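Local atomic coordinates of uncharacterized protein (Parabacteroides merdae, PDB entry 4R7F), a protein that is of unknown function but is built from three immunoglobulin-like beta-sandwich domains and carries an N-terminal region of the type 9 secretion system plug family. Residues V142-S147 and V163-N168; F184-N189 and S375-Y380; E28-L33 and I391-V396; V19-E24 and G35-E40; F110-N115 and A385-L390. One frame throughout, in Å; residues are numbered along the deposited sequence.

Overall arrangement
Contacts 1 and 2 each lie in one of two sheets facing each other across the core of an immunoglobulin-like sandwich, their centres about 11 Å apart; Ile144 CD1 packs on Val378 CG2 at 3.5 Å. Contacts 3 and 5 fasten the N-terminal part of the chain to strand 389-397, which lies beside strand 373-380 of contact 2. Contact 4, in that N-terminal part, meets contact 3 where Ile31 CG2 lies 3.8 Å from Ile39 CG1, but stays about 14 Å from contact 1 at the nearest atoms. The side chains of Glu28 and Asn166 each lie about 11 Å from a bound magnesium ion and that of Ser375 about 13 Å, too far for coordination.

Contact 1: V142-S147 and V163-N168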
# COMPACT_ATOMS: atom_id res chain seq x y z
N VAL A 142 -5.06 21.53 1.05
CA VAL A 142 -3.64 21.40 1.22
C VAL A 142 -3.26 19.92 0.98
O VAL A 142 -4.09 19.02 1.08
CB VAL A 142 -3.19 21.86 2.62
CG1 VAL A 142 -3.65 23.28 2.89
CG2 VAL A 142 -3.70 20.91 3.69
N ASN A 143 -1.99 19.70 0.66
CA ASN A 143 -1.44 18.38 0.35
C ASN A 143 -0.51 18.05 1.53
O ASN A 143 0.14 18.95 2.07
CB ASN A 143 -0.75 18.44 -1.05
CG ASN A 143 0.41 17.47 -1.22
OD1 ASN A 143 1.54 17.79 -0.85
ND2 ASN A 143 0.16 16.31 -1.83
N ILE A 144 -0.47 16.79 1.95
CA ILE A 144 0.38 16.40 3.05
C ILE A 144 1.38 15.37 2.56
O ILE A 144 0.98 14.31 2.08
CB ILE A 144 -0.45 15.79 4.19
CG1 ILE A 144 -1.51 16.78 4.71
CG2 ILE A 144 0.45 15.36 5.33
CD1 ILE A 144 -2.50 16.16 5.70
N SER A 145 2.67 15.69 2.65
CA SER A 145 3.75 14.73 2.35
C SER A 145 4.24 14.14 3.65
O SER A 145 4.61 14.89 4.53
CB SER A 145 4.91 15.42 1.64
OG SER A 145 4.51 15.92 0.38
N ALA A 146 4.25 12.81 3.76
CA ALA A 146 4.52 12.14 5.03
C ALA A 146 5.42 10.92 4.88
O ALA A 146 5.59 10.39 3.80
CB ALA A 146 3.21 11.75 5.70
N SER A 147 6.07 10.53 5.98
CA SER A 147 6.79 9.27 6.03
C SER A 147 6.70 8.66 7.43
O SER A 147 6.44 9.36 8.38
CB SER A 147 8.26 9.46 5.62
OG SER A 147 8.99 10.20 6.58
N VAL A 163 6.52 9.30 12.79
CA VAL A 163 5.85 9.97 11.67
C VAL A 163 6.40 11.37 11.46
O VAL A 163 6.61 12.13 12.41
CB VAL A 163 4.37 10.16 11.99
CG1 VAL A 163 3.66 10.85 10.85
CG2 VAL A 163 3.73 8.80 12.29
N SER A 164 6.58 11.71 10.20
CA SER A 164 7.20 12.97 9.80
C SER A 164 6.27 13.47 8.72
O SER A 164 5.85 12.67 7.87
CB SER A 164 8.61 12.74 9.22
OG SER A 164 9.53 12.08 10.11
N PHE A 165 5.90 14.74 8.76
CA PHE A 165 5.09 15.28 7.66
C PHE A 165 5.23 16.76 7.42
O PHE A 165 5.63 17.49 8.31
CB PHE A 165 3.61 14.88 7.79
CG PHE A 165 2.86 15.61 8.87
CD1 PHE A 165 2.85 15.14 10.18
CD2 PHE A 165 2.13 16.74 8.58
CE1 PHE A 165 2.13 15.81 11.17
CE2 PHE A 165 1.45 17.43 9.57
CZ PHE A 165 1.43 16.95 10.86
N ASN A 166 4.84 17.19 6.22
CA ASN A 166 4.84 18.61 5.82
C ASN A 166 3.52 18.90 5.21
O ASN A 166 2.99 18.08 4.47
CB ASN A 166 5.91 18.92 4.77
CG ASN A 166 7.29 18.49 5.23
OD1 ASN A 166 7.97 19.22 5.93
ND2 ASN A 166 7.68 17.27 4.87
N ILE A 167 3.00 20.07 5.51
CA ILE A 167 1.79 20.53 4.91
C ILE A 167 2.21 21.47 3.82
O ILE A 167 2.84 22.46 4.09
CB ILE A 167 0.92 21.28 5.93
CG1 ILE A 167 0.55 20.35 7.08
CG2 ILE A 167 -0.31 21.84 5.24
CD1 ILE A 167 -0.18 21.04 8.20
N ASN A 168 1.87 21.11 2.59
CA ASN A 168 2.12 21.90 1.41
C ASN A 168 0.89 22.74 1.04
O ASN A 168 -0.09 22.22 0.58
CB ASN A 168 2.51 20.96 0.28
CG ASN A 168 3.71 20.07 0.64
OD1 ASN A 168 4.69 20.53 1.22
ND2 ASN A 168 3.62 18.80 0.30
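Three flat groups, the ring of Phe165 and the amides of Asn143 and Asn168, mark the two faces of this antiparallel beta hairpin, part of one sheet of an immunoglobulin-like sandwich. Ile167 CG1, from the same strand, lies at the ring's edge in its plane. Ile144 CG2 approaches CD2 of Phe165 obliquely at 3.9 Å, and the ring of Tyr210 on strand 207-219 meets that of Phe165 with nearly parallel planes. CG of Phe165 sits between the backbone N and the carbonyl carbon (chi1 74°), which swings the ring away from 142-147. On the other face the two amides run side by side, their planes only 17° apart. Asn168 ND2 gives a short, straight bond of 2.6 Å to Asn143 OD1, almost along the C=O axis. Asparagine suits both places because each amide has a second polar end to use: Asn143 ND2 bonds Ser147 OG of the second subunit, and Asn168 OD1 accepts from Gln207. Together with these partners, the mutual bond fixes how each amide is turned.

The backbones are joined by paired bonds at Asn143/Asn168, Ser145/Asn166 and Ser147/Ser164; Asn166 N to Ser145 O measures 2.9 Å. Small Ser145 and Ser147 let the second subunit come close, and each hydroxyl bonds its counterpart there, Ser147 and Ser145 respectively. Ile144, Ala146, Phe165 and Ile167 instead face the core, against strands 181-187, 373-380 and 389-397. At the Ala146/Phe165 pair the strands draw in to 4.1 Å between CA atoms, and Ala146 CB rests 3.8 Å from Phe165 CB.

Contact 2: F184-N189 and S375-Y380; sequences FVYQDN and SIYVYY
Three partners grip the hydroxyl oxygen of Ser375: water 1 and water 3, each 2.9 Å from OG, and Thr395 OG1 on the adjoining strand. Water 1 also donates to Tyr186 O and accepts from Asn189 N. The chain can present that amide because Asp188 and Asn189 both have positive phi, turning it back at the end of the strand. Water 3 ties the same serine to Asn189 OD1 and, at 2.9 Å, to Tyr377 OH.

Behind these waters lies an antiparallel ladder of the sandwich sheet formed by strands 181-187, 373-380 and 389-397. Phe184 pairs with Tyr377 and Tyr186 with Ser375 through two backbone bonds each; the straightest runs from Tyr377 N to Phe184 O, at 2.8 Å and 172°. On the face bearing these residues, Tyr186 turns its CD2-CE2 edge to the face of Tyr377 in an offset edge-to-face pair, with centroids 5.4 Å apart and planes at 88°. Tyr379 crosses Phe184 at about a right angle, CE2 lying 4.0 Å from Phe184 CD1. Water 2 sits over one face of the Phe184 ring near its rim, held by Tyr186 OH at 2.5 Å and donating to Tyr379 OH, whose other partner is Asn115. The non-hydrogen-bonded pair Val185 and Ile376 lies on the opposite face, where branched aliphatic chains suit the sandwich core.

Tyrosine thus serves twice here, as ring wall and as hydroxyl. The tyrosine, serine and asparagine groups with their waters make a polar, hydrogen-bonding surface, where a Tris molecule, probably from the crystallisation liquor, bonds Asn189 OD1.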
# COMPACT_ATOMS: atom_id res chain seq x y z
N PHE A 184 -4.40 16.19 14.26
CA PHE A 184 -4.54 14.92 14.97
C PHE A 184 -3.92 13.83 14.14
O PHE A 184 -4.15 13.77 12.92
CB PHE A 184 -6.00 14.58 15.22
CG PHE A 184 -6.60 15.40 16.32
CD1 PHE A 184 -6.92 16.71 16.10
CD2 PHE A 184 -6.74 14.88 17.59
CE1 PHE A 184 -7.44 17.49 17.12
CE2 PHE A 184 -7.27 15.66 18.62
CZ PHE A 184 -7.61 16.97 18.37
N VAL A 185 -3.14 12.98 14.81
CA VAL A 185 -2.51 11.83 14.19
C VAL A 185 -2.95 10.54 14.89
O VAL A 185 -2.83 10.40 16.10
CB VAL A 185 -0.98 12.00 14.22
CG1 VAL A 185 -0.31 10.80 13.61
CG2 VAL A 185 -0.59 13.26 13.45
N TYR A 186 -3.45 9.59 14.12
CA TYR A 186 -4.00 8.38 14.69
C TYR A 186 -3.26 7.19 14.15
O TYR A 186 -3.08 7.08 12.94
CB TYR A 186 -5.49 8.25 14.32
CG TYR A 186 -6.36 9.37 14.82
CD1 TYR A 186 -6.90 9.34 16.09
CD2 TYR A 186 -6.66 10.45 14.02
CE1 TYR A 186 -7.73 10.36 16.56
CE2 TYR A 186 -7.47 11.48 14.48
CZ TYR A 186 -8.01 11.42 15.77
OH TYR A 186 -8.80 12.45 16.27
N GLN A 187 -2.85 6.31 15.05
CA GLN A 187 -2.23 5.05 14.67
C GLN A 187 -3.31 3.99 14.60
O GLN A 187 -4.11 3.87 15.54
CB GLN A 187 -1.20 4.63 15.71
CG GLN A 187 -0.40 3.39 15.40
CD GLN A 187 0.50 2.96 16.57
OE1 GLN A 187 0.10 3.04 17.70
NE2 GLN A 187 1.71 2.50 16.27
N ASP A 188 -3.33 3.24 13.49
CA ASP A 188 -4.28 2.13 13.30
C ASP A 188 -5.70 2.48 13.77
O ASP A 188 -6.36 1.68 14.44
CB ASP A 188 -3.76 0.83 13.95
CG ASP A 188 -2.38 0.41 13.44
OD1 ASP A 188 -2.09 0.70 12.27
OD2 ASP A 188 -1.57 -0.16 14.20
N ASN A 189 -6.15 3.68 13.41
CA ASN A 189 -7.50 4.14 13.73
C ASN A 189 -7.88 4.11 15.22
O ASN A 189 -9.05 3.93 15.56
CB ASN A 189 -8.49 3.37 12.85
CG ASN A 189 -8.54 3.96 11.43
OD1 ASN A 189 -9.00 5.08 11.23
ND2 ASN A 189 -8.01 3.23 10.48
N SER A 375 -3.03 8.10 10.22
CA SER A 375 -3.85 9.09 9.54
C SER A 375 -3.60 10.47 10.19
O SER A 375 -3.66 10.62 11.40
CB SER A 375 -5.32 8.71 9.63
OG SER A 375 -5.59 7.38 9.20
N ILE A 376 -3.31 11.46 9.35
CA ILE A 376 -2.96 12.82 9.74
C ILE A 376 -4.09 13.71 9.27
O ILE A 376 -4.39 13.76 8.08
CB ILE A 376 -1.67 13.24 9.06
CG1 ILE A 376 -0.56 12.27 9.46
CG2 ILE A 376 -1.28 14.67 9.45
CD1 ILE A 376 0.61 12.32 8.53
N TYR A 377 -4.78 14.31 10.23
CA TYR A 377 -5.92 15.17 10.00
C TYR A 377 -5.50 16.59 10.33
O TYR A 377 -5.02 16.84 11.44
CB TYR A 377 -7.07 14.81 10.96
CG TYR A 377 -7.79 13.51 10.68
CD1 TYR A 377 -7.20 12.28 10.93
CD2 TYR A 377 -9.06 13.51 10.17
CE1 TYR A 377 -7.88 11.09 10.67
CE2 TYR A 377 -9.74 12.35 9.92
CZ TYR A 377 -9.15 11.14 10.18
OH TYR A 377 -9.86 9.99 9.92
N VAL A 378 -5.72 17.49 9.39
CA VAL A 378 -5.34 18.86 9.52
C VAL A 378 -6.60 19.72 9.52
O VAL A 378 -7.26 19.83 8.51
CB VAL A 378 -4.44 19.28 8.34
CG1 VAL A 378 -4.10 20.76 8.43
CG2 VAL A 378 -3.18 18.43 8.30
N TYR A 379 -6.91 20.34 10.66
CA TYR A 379 -8.06 21.17 10.86
C TYR A 379 -7.63 22.64 10.91
O TYR A 379 -6.52 22.96 11.35
CB TYR A 379 -8.73 20.83 12.19
CG TYR A 379 -9.26 19.44 12.25
CD1 TYR A 379 -10.54 19.16 11.82
CD2 TYR A 379 -8.48 18.41 12.67
CE1 TYR A 379 -11.04 17.87 11.88
CE2 TYR A 379 -8.95 17.12 12.70
CZ TYR A 379 -10.23 16.85 12.32
OH TYR A 379 -10.69 15.53 12.34
N TYR A 380 -8.51 23.53 10.46
CA TYR A 380 -8.11 24.93 10.25
C TYR A 380 -9.12 25.80 10.90
O TYR A 380 -10.32 25.66 10.60
CB TYR A 380 -8.06 25.26 8.76
CG TYR A 380 -7.93 26.74 8.40
CD1 TYR A 380 -6.84 27.49 8.83
CD2 TYR A 380 -8.82 27.36 7.52
CE1 TYR A 380 -6.66 28.82 8.44
CE2 TYR A 380 -8.66 28.70 7.13
CZ TYR A 380 -7.58 29.43 7.60
OH TYR A 380 -7.37 30.75 7.27
O HOH W 1 -5.11 5.50 11.40
O HOH W 2 -9.63 14.52 15.04
O HOH W 3 -8.29 7.57 10.24

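Contact 3: E28-L33 and I391-V396; sequences EPYIAL and IGVTTV
Tyr30 OH and Thr395 OG1 share a hydrogen bond of 2.8 Å in which either could be the donor, and the threonine oxygen lies at the ring's edge, in its plane. Over one face of that ring stands Val393, whose CG2 makes a CH-pi contact 3.7 Å from the centroid and only 16° off the normal; CG1 reaches CD1 of Tyr30 at the same distance. Both methyls of the branched valine are thus used. Tyr30 reaches this place with CG between the backbone N and the carbonyl carbon (chi1 50°). Thr395 also meets Glu28 tip to tip, its CG2 lying 3.6 Å from OE2.

The two strands belong to different sheets. Strand 30-32 runs parallel to 129-138, whereas 389-397 borders the sandwich sheet containing 373-380, where Ile391 and Gly392 both face Val378 in a classic beta bulge.

Further out, Pro29 centres an inverse gamma turn, closed by a weak bond from Tyr30 N to Glu28 O, that sets the tyrosine beside the glutamate. Glu28 OE1 bonds Asn189 ND2. Its OE2 has long, weak ion pairs with Arg273 and Arg397 and lies close to Glu373 OE2, a like charge that might raise its proton affinity.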
# COMPACT_ATOMS: atom_id res chain seq x y z
N GLU A 28 -10.75 4.38 5.04
CA GLU A 28 -10.69 5.26 6.16
C GLU A 28 -12.02 5.97 6.30
O GLU A 28 -12.73 6.20 5.31
CB GLU A 28 -9.57 6.25 5.96
CG GLU A 28 -8.22 5.61 5.66
CD GLU A 28 -7.64 4.81 6.82
OE1 GLU A 28 -7.93 5.11 7.99
OE2 GLU A 28 -6.86 3.90 6.52
N PRO A 29 -12.36 6.37 7.52
CA PRO A 29 -13.64 7.02 7.77
C PRO A 29 -13.62 8.51 7.42
O PRO A 29 -13.84 9.34 8.29
CB PRO A 29 -13.83 6.81 9.28
CG PRO A 29 -12.41 6.86 9.82
CD PRO A 29 -11.54 6.27 8.76
N TYR A 30 -13.28 8.82 6.18
CA TYR A 30 -13.43 10.16 5.66
C TYR A 30 -13.75 10.17 4.18
O TYR A 30 -13.35 9.25 3.41
CB TYR A 30 -12.20 11.06 5.95
CG TYR A 30 -10.86 10.48 5.59
CD1 TYR A 30 -10.36 10.58 4.29
CD2 TYR A 30 -10.06 9.88 6.55
CE1 TYR A 30 -9.10 10.05 3.96
CE2 TYR A 30 -8.80 9.35 6.24
CZ TYR A 30 -8.32 9.42 4.93
OH TYR A 30 -7.06 8.93 4.64
N ILE A 31 -14.46 11.22 3.79
CA ILE A 31 -14.75 11.54 2.40
C ILE A 31 -14.56 13.03 2.11
O ILE A 31 -14.48 13.86 3.02
CB ILE A 31 -16.18 11.12 2.04
CG1 ILE A 31 -17.20 11.81 2.93
CG2 ILE A 31 -16.31 9.61 2.22
CD1 ILE A 31 -18.65 11.59 2.49
N ALA A 32 -14.45 13.36 0.83
CA ALA A 32 -14.31 14.76 0.40
C ALA A 32 -15.66 15.40 0.29
O ALA A 32 -16.61 14.75 -0.14
CB ALA A 32 -13.61 14.84 -0.94
N LEU A 33 -15.74 16.68 0.69
CA LEU A 33 -16.98 17.46 0.68
C LEU A 33 -17.65 17.54 -0.71
O LEU A 33 -18.85 17.27 -0.85
CB LEU A 33 -16.67 18.87 1.18
CG LEU A 33 -17.80 19.88 1.23
CD1 LEU A 33 -18.87 19.46 2.22
CD2 LEU A 33 -17.21 21.23 1.61
N ILE A 391 -9.11 20.63 6.34
CA ILE A 391 -8.56 21.11 5.09
C ILE A 391 -7.56 20.15 4.45
O ILE A 391 -7.12 20.32 3.32
CB ILE A 391 -7.93 22.52 5.24
CG1 ILE A 391 -6.77 22.56 6.22
CG2 ILE A 391 -8.99 23.54 5.60
CD1 ILE A 391 -5.89 23.79 6.05
N GLY A 392 -7.20 19.11 5.19
CA GLY A 392 -6.36 18.07 4.66
C GLY A 392 -6.37 16.84 5.52
O GLY A 392 -6.48 16.91 6.76
N VAL A 393 -6.21 15.69 4.86
CA VAL A 393 -6.14 14.45 5.56
C VAL A 393 -5.38 13.48 4.70
O VAL A 393 -5.49 13.53 3.50
CB VAL A 393 -7.55 13.94 5.93
CG1 VAL A 393 -8.38 13.71 4.69
CG2 VAL A 393 -7.47 12.66 6.74
N THR A 394 -4.59 12.61 5.31
CA THR A 394 -3.87 11.59 4.57
C THR A 394 -3.59 10.40 5.49
O THR A 394 -3.54 10.56 6.69
CB THR A 394 -2.55 12.11 3.98
OG1 THR A 394 -2.07 11.18 3.02
CG2 THR A 394 -1.46 12.27 5.03
N THR A 395 -3.48 9.21 4.92
CA THR A 395 -3.12 8.03 5.69
C THR A 395 -1.84 7.46 5.04
O THR A 395 -1.81 7.27 3.85
CB THR A 395 -4.27 7.00 5.72
OG1 THR A 395 -5.39 7.53 6.46
CG2 THR A 395 -3.82 5.75 6.40
N VAL A 396 -0.79 7.24 5.83
CA VAL A 396 0.49 6.75 5.34
C VAL A 396 0.82 5.41 6.01
O VAL A 396 0.51 5.21 7.17
CB VAL A 396 1.58 7.83 5.54
CG1 VAL A 396 1.65 8.32 6.99
CG2 VAL A 396 2.94 7.34 5.09

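Contact 4: V19-E24 and G35-E40; sequences VKVAGE and GEEQIE
Backbone bonds give this contact its frame. Lys20 and Glu40 form an antiparallel hydrogen-bonded pair, Lys20 N to Glu40 O at 3.1 Å and Glu40 N to Lys20 O at 2.8 Å, the latter nearly along the C=O axis. Past the non-hydrogen-bonded pair Val21/Ile39, Ala22 N reaches Gln38 O at 2.7 Å. There strand 14-21 ends in a type II beta turn from Val21 to Glu24, closed by a bond from Glu24 N to Val21 O. Gly23 holds its third position with phi 87°, a conformation that glycine takes readily.

Charged and watery contacts gather on the side of Lys20 and Glu40. The two chains run alongside each other, Lys20 bent at chi2 and chi3 and Glu40 extended. Lys20 NZ folds over to Glu24 O at 2.7 Å, meeting it from above the carbonyl plane, while its salt bridge to Glu40 OE1 is long at 3.7 Å. Water 4 fills in between, accepting from NZ and from Gly23 N and donating to Glu40 OE1 at 2.5 Å, so one water ties turn, lysine and carboxylate together. Glu40 OE2 turns to Asn42. Water 5 links Ala22 O with Gln38 N beyond the last direct backbone bond.

Apolar contacts are modest. Val19 CG1 lies 4.0 Å from Ile39 CG2, Val21 CG2 loosely faces Ile39 CD1, and the small Ala22 lets its CB come within 4.0 Å of Glu40 CB.

Strand 14-21 borders its sheet, with 39-46 between it and 96-103. Ala22 and Glu40 touch Leu102 there, while Val21 and Ile39 meet Ile31 of strand 30-32 and Val19 and Ile39 reach strand 129-138.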
# COMPACT_ATOMS: atom_id res chain seq x y z
N VAL A 19 -18.28 1.61 9.99
CA VAL A 19 -18.16 2.89 9.32
C VAL A 19 -17.00 2.82 8.30
O VAL A 19 -15.84 2.67 8.67
CB VAL A 19 -17.91 3.99 10.35
CG1 VAL A 19 -17.83 5.35 9.66
CG2 VAL A 19 -18.99 3.94 11.42
N LYS A 20 -17.36 2.92 7.03
CA LYS A 20 -16.40 2.73 5.95
C LYS A 20 -16.86 3.53 4.74
O LYS A 20 -17.95 4.12 4.76
CB LYS A 20 -16.26 1.25 5.61
CG LYS A 20 -17.57 0.51 5.44
CD LYS A 20 -17.87 0.22 3.98
CE LYS A 20 -17.35 -1.14 3.54
NZ LYS A 20 -17.64 -1.34 2.10
N VAL A 21 -16.02 3.62 3.72
CA VAL A 21 -16.43 4.31 2.52
C VAL A 21 -17.23 3.32 1.69
O VAL A 21 -16.76 2.21 1.43
CB VAL A 21 -15.24 4.85 1.73
CG1 VAL A 21 -15.71 5.37 0.38
CG2 VAL A 21 -14.55 5.94 2.50
N ALA A 22 -18.45 3.71 1.32
CA ALA A 22 -19.36 2.84 0.58
C ALA A 22 -18.63 2.32 -0.66
O ALA A 22 -17.94 3.08 -1.37
CB ALA A 22 -20.61 3.61 0.16
N GLY A 23 -18.71 1.01 -0.85
CA GLY A 23 -18.03 0.36 -1.98
C GLY A 23 -16.58 -0.07 -1.81
O GLY A 23 -16.06 -0.75 -2.67
N GLU A 24 -15.91 0.30 -0.71
CA GLU A 24 -14.49 -0.01 -0.52
C GLU A 24 -14.29 -1.20 0.43
O GLU A 24 -14.98 -1.33 1.43
CB GLU A 24 -13.71 1.23 0.00
CG GLU A 24 -13.44 2.36 -0.99
CD GLU A 24 -12.79 1.88 -2.30
OE1 GLU A 24 -11.68 1.28 -2.27
OE2 GLU A 24 -13.40 2.12 -3.37
N GLY A 35 -17.08 15.53 -3.27
CA GLY A 35 -16.78 14.31 -4.03
C GLY A 35 -17.95 13.39 -4.33
O GLY A 35 -19.09 13.68 -3.99
N GLU A 36 -17.64 12.29 -5.02
CA GLU A 36 -18.66 11.30 -5.45
C GLU A 36 -18.81 10.16 -4.44
O GLU A 36 -19.69 9.32 -4.57
CB GLU A 36 -18.31 10.72 -6.85
CG GLU A 36 -18.12 11.73 -8.00
CD GLU A 36 -19.39 12.48 -8.38
OE1 GLU A 36 -19.86 13.34 -7.60
OE2 GLU A 36 -19.93 12.21 -9.48
N GLU A 37 -17.96 10.14 -3.40
CA GLU A 37 -17.96 9.05 -2.44
C GLU A 37 -18.94 9.25 -1.29
O GLU A 37 -19.29 10.38 -0.93
CB GLU A 37 -16.55 8.82 -1.90
CG GLU A 37 -15.59 8.35 -3.00
CD GLU A 37 -14.30 7.76 -2.46
OE1 GLU A 37 -13.71 8.32 -1.48
OE2 GLU A 37 -13.86 6.72 -3.02
N GLN A 38 -19.40 8.15 -0.72
CA GLN A 38 -20.24 8.24 0.47
C GLN A 38 -19.70 7.42 1.62
O GLN A 38 -19.08 6.36 1.43
CB GLN A 38 -21.62 7.70 0.15
CG GLN A 38 -22.35 8.46 -0.95
CD GLN A 38 -23.55 7.67 -1.46
OE1 GLN A 38 -23.38 6.62 -2.10
NE2 GLN A 38 -24.76 8.12 -1.12
N ILE A 39 -20.00 7.87 2.83
CA ILE A 39 -19.81 7.04 4.01
C ILE A 39 -20.95 6.06 4.16
O ILE A 39 -22.12 6.44 3.99
CB ILE A 39 -19.71 7.87 5.28
CG1 ILE A 39 -18.38 8.62 5.31
CG2 ILE A 39 -19.77 6.98 6.51
CD1 ILE A 39 -17.18 7.74 5.62
N GLU A 40 -20.61 4.82 4.49
CA GLU A 40 -21.57 3.80 4.77
C GLU A 40 -21.52 3.47 6.25
O GLU A 40 -20.48 3.09 6.78
CB GLU A 40 -21.28 2.54 3.96
CG GLU A 40 -22.21 1.36 4.28
CD GLU A 40 -21.92 0.13 3.41
OE1 GLU A 40 -21.02 0.20 2.57
OE2 GLU A 40 -22.58 -0.92 3.56
O HOH W 4 -19.87 -0.92 0.66
O HOH W 5 -18.59 5.69 -1.97

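Contact 5: F110-N115 and A385-L390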
# COMPACT_ATOMS: atom_id res chain seq x y z
N PHE A 110 -24.15 17.64 3.18
CA PHE A 110 -23.38 18.46 4.10
C PHE A 110 -22.97 19.75 3.44
O PHE A 110 -22.66 19.78 2.25
CB PHE A 110 -22.12 17.70 4.55
CG PHE A 110 -22.41 16.34 5.11
CD1 PHE A 110 -23.06 16.21 6.31
CD2 PHE A 110 -22.03 15.20 4.43
CE1 PHE A 110 -23.34 14.96 6.82
CE2 PHE A 110 -22.28 13.96 4.95
CZ PHE A 110 -22.95 13.84 6.14
N LYS A 111 -22.94 20.82 4.22
CA LYS A 111 -22.58 22.12 3.71
C LYS A 111 -21.16 22.52 4.05
O LYS A 111 -20.66 23.44 3.45
CB LYS A 111 -23.52 23.17 4.28
CG LYS A 111 -24.92 23.10 3.73
CD LYS A 111 -25.80 24.11 4.42
CE LYS A 111 -27.16 24.12 3.76
NZ LYS A 111 -28.10 24.93 4.56
N VAL A 112 -20.54 21.88 5.05
CA VAL A 112 -19.19 22.30 5.49
C VAL A 112 -18.35 21.07 5.78
O VAL A 112 -18.86 19.97 5.97
CB VAL A 112 -19.20 23.20 6.76
CG1 VAL A 112 -19.84 24.57 6.49
CG2 VAL A 112 -19.88 22.48 7.91
N SER A 113 -17.05 21.28 5.85
CA SER A 113 -16.16 20.21 6.17
C SER A 113 -16.15 20.01 7.68
O SER A 113 -16.74 20.78 8.43
CB SER A 113 -14.77 20.54 5.65
OG SER A 113 -14.19 21.58 6.40
N GLY A 114 -15.41 19.01 8.13
CA GLY A 114 -15.17 18.82 9.56
C GLY A 114 -15.55 17.43 10.03
O GLY A 114 -15.74 16.50 9.21
N ASN A 115 -15.67 17.31 11.35
CA ASN A 115 -15.98 16.05 11.98
C ASN A 115 -17.51 15.90 12.17
O ASN A 115 -18.16 16.83 12.66
CB ASN A 115 -15.27 16.00 13.32
CG ASN A 115 -13.78 15.77 13.18
OD1 ASN A 115 -13.31 15.30 12.15
ND2 ASN A 115 -13.03 16.14 14.22
N ALA A 385 -13.41 32.51 13.14
CA ALA A 385 -14.17 31.44 12.45
C ALA A 385 -14.97 30.69 13.50
O ALA A 385 -14.56 30.63 14.66
CB ALA A 385 -13.25 30.48 11.71
N ARG A 386 -16.11 30.14 13.12
CA ARG A 386 -17.03 29.59 14.11
C ARG A 386 -16.83 28.09 14.36
O ARG A 386 -17.46 27.51 15.25
CB ARG A 386 -18.47 29.88 13.70
CG ARG A 386 -18.80 31.36 13.57
CD ARG A 386 -20.17 31.63 12.95
NE ARG A 386 -21.24 30.69 13.33
CZ ARG A 386 -21.79 30.61 14.54
NH1 ARG A 386 -21.34 31.36 15.53
NH2 ARG A 386 -22.79 29.76 14.78
N TYR A 387 -15.97 27.46 13.56
CA TYR A 387 -15.82 25.99 13.55
C TYR A 387 -14.52 25.56 12.89
O TYR A 387 -13.87 26.33 12.18
CB TYR A 387 -17.01 25.31 12.87
CG TYR A 387 -17.01 25.41 11.37
CD1 TYR A 387 -17.33 26.61 10.73
CD2 TYR A 387 -16.64 24.32 10.59
CE1 TYR A 387 -17.28 26.73 9.34
CE2 TYR A 387 -16.60 24.42 9.19
CZ TYR A 387 -16.93 25.62 8.57
OH TYR A 387 -16.92 25.72 7.20
N ASP A 388 -14.13 24.31 13.17
CA ASP A 388 -12.92 23.72 12.65
C ASP A 388 -13.21 23.05 11.31
O ASP A 388 -13.92 22.04 11.25
CB ASP A 388 -12.40 22.65 13.60
CG ASP A 388 -11.76 23.21 14.86
OD1 ASP A 388 -11.22 24.32 14.83
OD2 ASP A 388 -11.78 22.51 15.89
N ARG A 389 -12.63 23.62 10.26
CA ARG A 389 -12.61 22.98 8.94
C ARG A 389 -11.53 21.95 8.86
O ARG A 389 -10.47 22.11 9.47
CB ARG A 389 -12.37 24.02 7.85
CG ARG A 389 -13.53 25.00 7.70
CD ARG A 389 -13.09 26.26 6.99
NE ARG A 389 -12.79 26.01 5.58
CZ ARG A 389 -12.24 26.90 4.77
NH1 ARG A 389 -11.87 28.08 5.24
NH2 ARG A 389 -12.01 26.63 3.50
N LEU A 390 -11.81 20.90 8.11
CA LEU A 390 -10.86 19.88 7.86
C LEU A 390 -10.33 20.12 6.44
O LEU A 390 -11.03 19.84 5.47
CB LEU A 390 -11.55 18.52 8.01
CG LEU A 390 -10.73 17.28 7.67
CD1 LEU A 390 -9.47 17.28 8.50
CD2 LEU A 390 -11.49 15.97 7.88
O HOH W 6 -16.27 24.06 5.08
O HOH W 7 -14.16 19.75 12.67
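CG of Tyr387 and OG of Ser113 both sit between the backbone N and the carbonyl carbon (chi1 75° and 71°), and Val112 sets CG1 anti to its carbonyl carbon. These torsions bring the phenol against the valine and the serine hydroxyl to the opposite backbone. Leu390 N donates to Ser113 OG at 3.0 Å. The same hydroxyl also bonds Glu139 OE2, which forms a salt bridge with Arg389 NE. Serine is short enough for OG to lie 3.3 Å from Arg389 CA.

Val112 and Tyr387 meet tip to tip, CG1 of the valine 3.2 Å from the tyrosine OH and 3.7 Å from its CZ, while Ser113 O lies at the ring's edge. Water 6, in the ring plane, accepts from Ser113 N and bonds Tyr387 OH at 2.8 Å. Water 7 makes a second bridge, donating to Asp388 O at 2.7 Å and accepting from Asn115 N. Glycine suits position 114 because a CB would be tight against Asp388 O and jammed against Ser113 O; Leu390 CB packs 3.9 Å from Gly114 N.

The contact joins the N-terminal part of the chain to the last strand of the next sandwich. Strand 114-122 runs between 53-60 and 129-138, Gly114 bonding Val137 through its backbone. Strand 389-397 pairs with 373-380, and Leu390 wedges its side chain between Tyr377 and Tyr379 on that strand and Ser136 and Val138 of strand 129-138.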